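PDB 1CCZ: protein (CD58) from Homo sapiens, which serves as a cell-adhesion ligand of the immunoglobulin superfamily, its extracellular part binding CD2, an adhesion receptor on T cells. Local coordinates for residues Lys24-Lys29 against Val53-Val58. Residues are numbered along the deposited sequence; the frame is centred on the assembly and turned at random.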
loop_
_atom_site.group_PDB
_atom_site.type_symbol
_atom_site.label_atom_id
_atom_site.label_comp_id
_atom_site.label_asym_id
_atom_site.label_seq_id
_atom_site.Cartn_x
_atom_site.Cartn_y
_atom_site.Cartn_z
ATOM N N LYS A 24 3.726 -6.340 30.444
ATOM C CA LYS A 24 3.847 -7.665 31.026
ATOM C C LYS A 24 3.080 -8.581 30.098
ATOM O O LYS A 24 3.516 -9.685 29.798
ATOM C CB LYS A 24 3.239 -7.730 32.427
ATOM C CG LYS A 24 4.266 -7.737 33.535
ATOM C CD LYS A 24 4.682 -6.311 33.855
ATOM C CE LYS A 24 6.094 -6.236 34.429
ATOM N NZ LYS A 24 6.409 -7.360 35.378
ATOM N N GLU A 25 1.921 -8.115 29.651
ATOM C CA GLU A 25 1.085 -8.882 28.750
ATOM C C GLU A 25 0.557 -7.961 27.660
ATOM O O GLU A 25 0.470 -6.751 27.851
ATOM C CB GLU A 25 -0.074 -9.515 29.511
ATOM C CG GLU A 25 0.376 -10.421 30.643
ATOM C CD GLU A 25 -0.794 -10.977 31.425
ATOM O OE1 GLU A 25 -1.340 -10.248 32.290
ATOM O OE2 GLU A 25 -1.184 -12.139 31.170
ATOM N N VAL A 26 0.227 -8.537 26.506
ATOM C CA VAL A 26 -0.291 -7.754 25.391
ATOM C C VAL A 26 -1.166 -8.638 24.538
ATOM O O VAL A 26 -0.902 -9.823 24.394
ATOM C CB VAL A 26 0.856 -7.145 24.514
ATOM C CG1 VAL A 26 1.676 -8.220 23.888
ATOM C CG2 VAL A 26 0.270 -6.306 23.420
ATOM N N LEU A 27 -2.231 -8.069 23.996
ATOM C CA LEU A 27 -3.138 -8.820 23.141
ATOM C C LEU A 27 -3.413 -8.006 21.856
ATOM O O LEU A 27 -3.667 -6.790 21.920
ATOM C CB LEU A 27 -4.457 -9.085 23.871
ATOM C CG LEU A 27 -5.565 -9.791 23.088
ATOM C CD1 LEU A 27 -5.106 -11.175 22.662
ATOM C CD2 LEU A 27 -6.800 -9.910 23.952
ATOM N N TRP A 28 -3.335 -8.677 20.702
ATOM C CA TRP A 28 -3.592 -8.039 19.422
ATOM C C TRP A 28 -4.803 -8.694 18.809
ATOM O O TRP A 28 -4.922 -9.940 18.793
ATOM C CB TRP A 28 -2.412 -8.208 18.477
ATOM C CG TRP A 28 -1.352 -7.207 18.715
ATOM C CD1 TRP A 28 -0.240 -7.360 19.491
ATOM C CD2 TRP A 28 -1.271 -5.889 18.146
ATOM N NE1 TRP A 28 0.530 -6.225 19.439
ATOM C CE2 TRP A 28 -0.076 -5.305 18.622
ATOM C CE3 TRP A 28 -2.091 -5.149 17.280
ATOM C CZ2 TRP A 28 0.324 -4.012 18.262
ATOM C CZ3 TRP A 28 -1.693 -3.860 16.925
ATOM C CH2 TRP A 28 -0.495 -3.308 17.415
ATOM N N LYS A 29 -5.712 -7.850 18.318
ATOM C CA LYS A 29 -6.927 -8.329 17.686
ATOM C C LYS A 29 -7.060 -7.726 16.296
ATOM O O LYS A 29 -6.597 -6.610 16.052
ATOM C CB LYS A 29 -8.151 -7.947 18.514
ATOM C CG LYS A 29 -8.346 -8.772 19.774
ATOM C CD LYS A 29 -9.424 -8.153 20.648
ATOM C CE LYS A 29 -9.823 -9.076 21.800
ATOM N NZ LYS A 29 -10.829 -8.434 22.704
ATOM N N VAL A 53 3.799 -14.215 12.530
ATOM C CA VAL A 53 3.775 -12.948 13.263
ATOM C C VAL A 53 4.905 -12.965 14.300
ATOM O O VAL A 53 5.353 -14.026 14.729
ATOM C CB VAL A 53 2.422 -12.693 14.019
ATOM C CG1 VAL A 53 1.261 -12.659 13.053
ATOM C CG2 VAL A 53 2.198 -13.751 15.069
ATOM N N TYR A 54 5.406 -11.796 14.660
ATOM C CA TYR A 54 6.409 -11.710 15.700
ATOM C C TYR A 54 5.934 -10.607 16.650
ATOM O O TYR A 54 5.568 -9.512 16.223
ATOM C CB TYR A 54 7.774 -11.351 15.161
ATOM C CG TYR A 54 8.675 -10.856 16.275
ATOM C CD1 TYR A 54 9.075 -11.715 17.304
ATOM C CD2 TYR A 54 9.102 -9.519 16.326
ATOM C CE1 TYR A 54 9.871 -11.261 18.348
ATOM C CE2 TYR A 54 9.893 -9.061 17.362
ATOM C CZ TYR A 54 10.273 -9.942 18.369
ATOM O OH TYR A 54 11.055 -9.498 19.402
ATOM N N LEU A 55 5.951 -10.890 17.943
ATOM C CA LEU A 55 5.481 -9.929 18.926
ATOM C C LEU A 55 6.603 -9.450 19.832
ATOM O O LEU A 55 7.159 -10.233 20.612
ATOM C CB LEU A 55 4.377 -10.584 19.758
ATOM C CG LEU A 55 3.519 -9.758 20.713
ATOM C CD1 LEU A 55 3.197 -8.393 20.112
ATOM C CD2 LEU A 55 2.242 -10.532 20.985
ATOM N N ASP A 56 6.942 -8.169 19.729
ATOM C CA ASP A 56 7.988 -7.592 20.572
ATOM C C ASP A 56 7.514 -7.607 22.030
ATOM O O ASP A 56 6.552 -6.941 22.397
ATOM C CB ASP A 56 8.299 -6.156 20.119
ATOM C CG ASP A 56 9.526 -5.567 20.813
ATOM O OD1 ASP A 56 10.268 -6.293 21.512
ATOM O OD2 ASP A 56 9.748 -4.360 20.651
ATOM N N THR A 57 8.195 -8.367 22.865
ATOM C CA THR A 57 7.802 -8.486 24.262
ATOM C C THR A 57 8.058 -7.240 25.085
ATOM O O THR A 57 7.571 -7.125 26.213
ATOM C CB THR A 57 8.549 -9.613 24.927
ATOM O OG1 THR A 57 9.941 -9.279 24.942
ATOM C CG2 THR A 57 8.348 -10.919 24.152
ATOM N N VAL A 58 8.823 -6.311 24.532
ATOM C CA VAL A 58 9.138 -5.084 25.248
ATOM C C VAL A 58 8.129 -3.969 25.009
ATOM O O VAL A 58 7.580 -3.395 25.959
ATOM C CB VAL A 58 10.520 -4.575 24.845
ATOM C CG1 VAL A 58 10.808 -3.260 25.523
ATOM C CG2 VAL A 58 11.558 -5.601 25.209
#
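W28 NE1, the indole nitrogen that lies 3.5 Å from L55 CD1, gives its hydrogen to the backbone oxygen of G60, so the indole N-H is satisfied beside an apolar neighbour. The site belongs to the core of an immunoglobulin-type beta sandwich: strand 26-30 runs inside the larger sheet between 33-39 and 73-78, whereas 53-55 is an outermost strand of the smaller sheet 13-15/62-64/53-55. No hydrogen bond joins 24-29 to 53-58; between these two segments the contact is made by side chains, chiefly apolar atoms. In strand 26-30 the alternation is plain, since V26 and W28 project toward 53-58 while L27 between them projects away. L55 answers from the other sheet: chi1 of -169° sets its CG opposite the backbone N and points the branch at 24-29, and chi2 of 38° then directs CD1 to the indole and CD2 to V26. CD1 settles obliquely against the five-membered part of the indole, 3.6 Å from W28 CD1; CD2 meets V26 end to end. The tryptophan bond to G60, a residue shortly after L55 in the chain, ties the larger sheet to the loop leading into strand 62-64. M77 touches both V26 and W28 from the adjacent strand, and F43 packs on L55. Beyond L55 the chain turns, and the amide of V58 makes a weak bond to D56 OD1 at 3.3 Å, nearly straight at 167°; D56 OD2 bonds to S59 OG. Across the sandwich, the closest approach of V26 is CG1 to L55 CD2, at 3.8 Å.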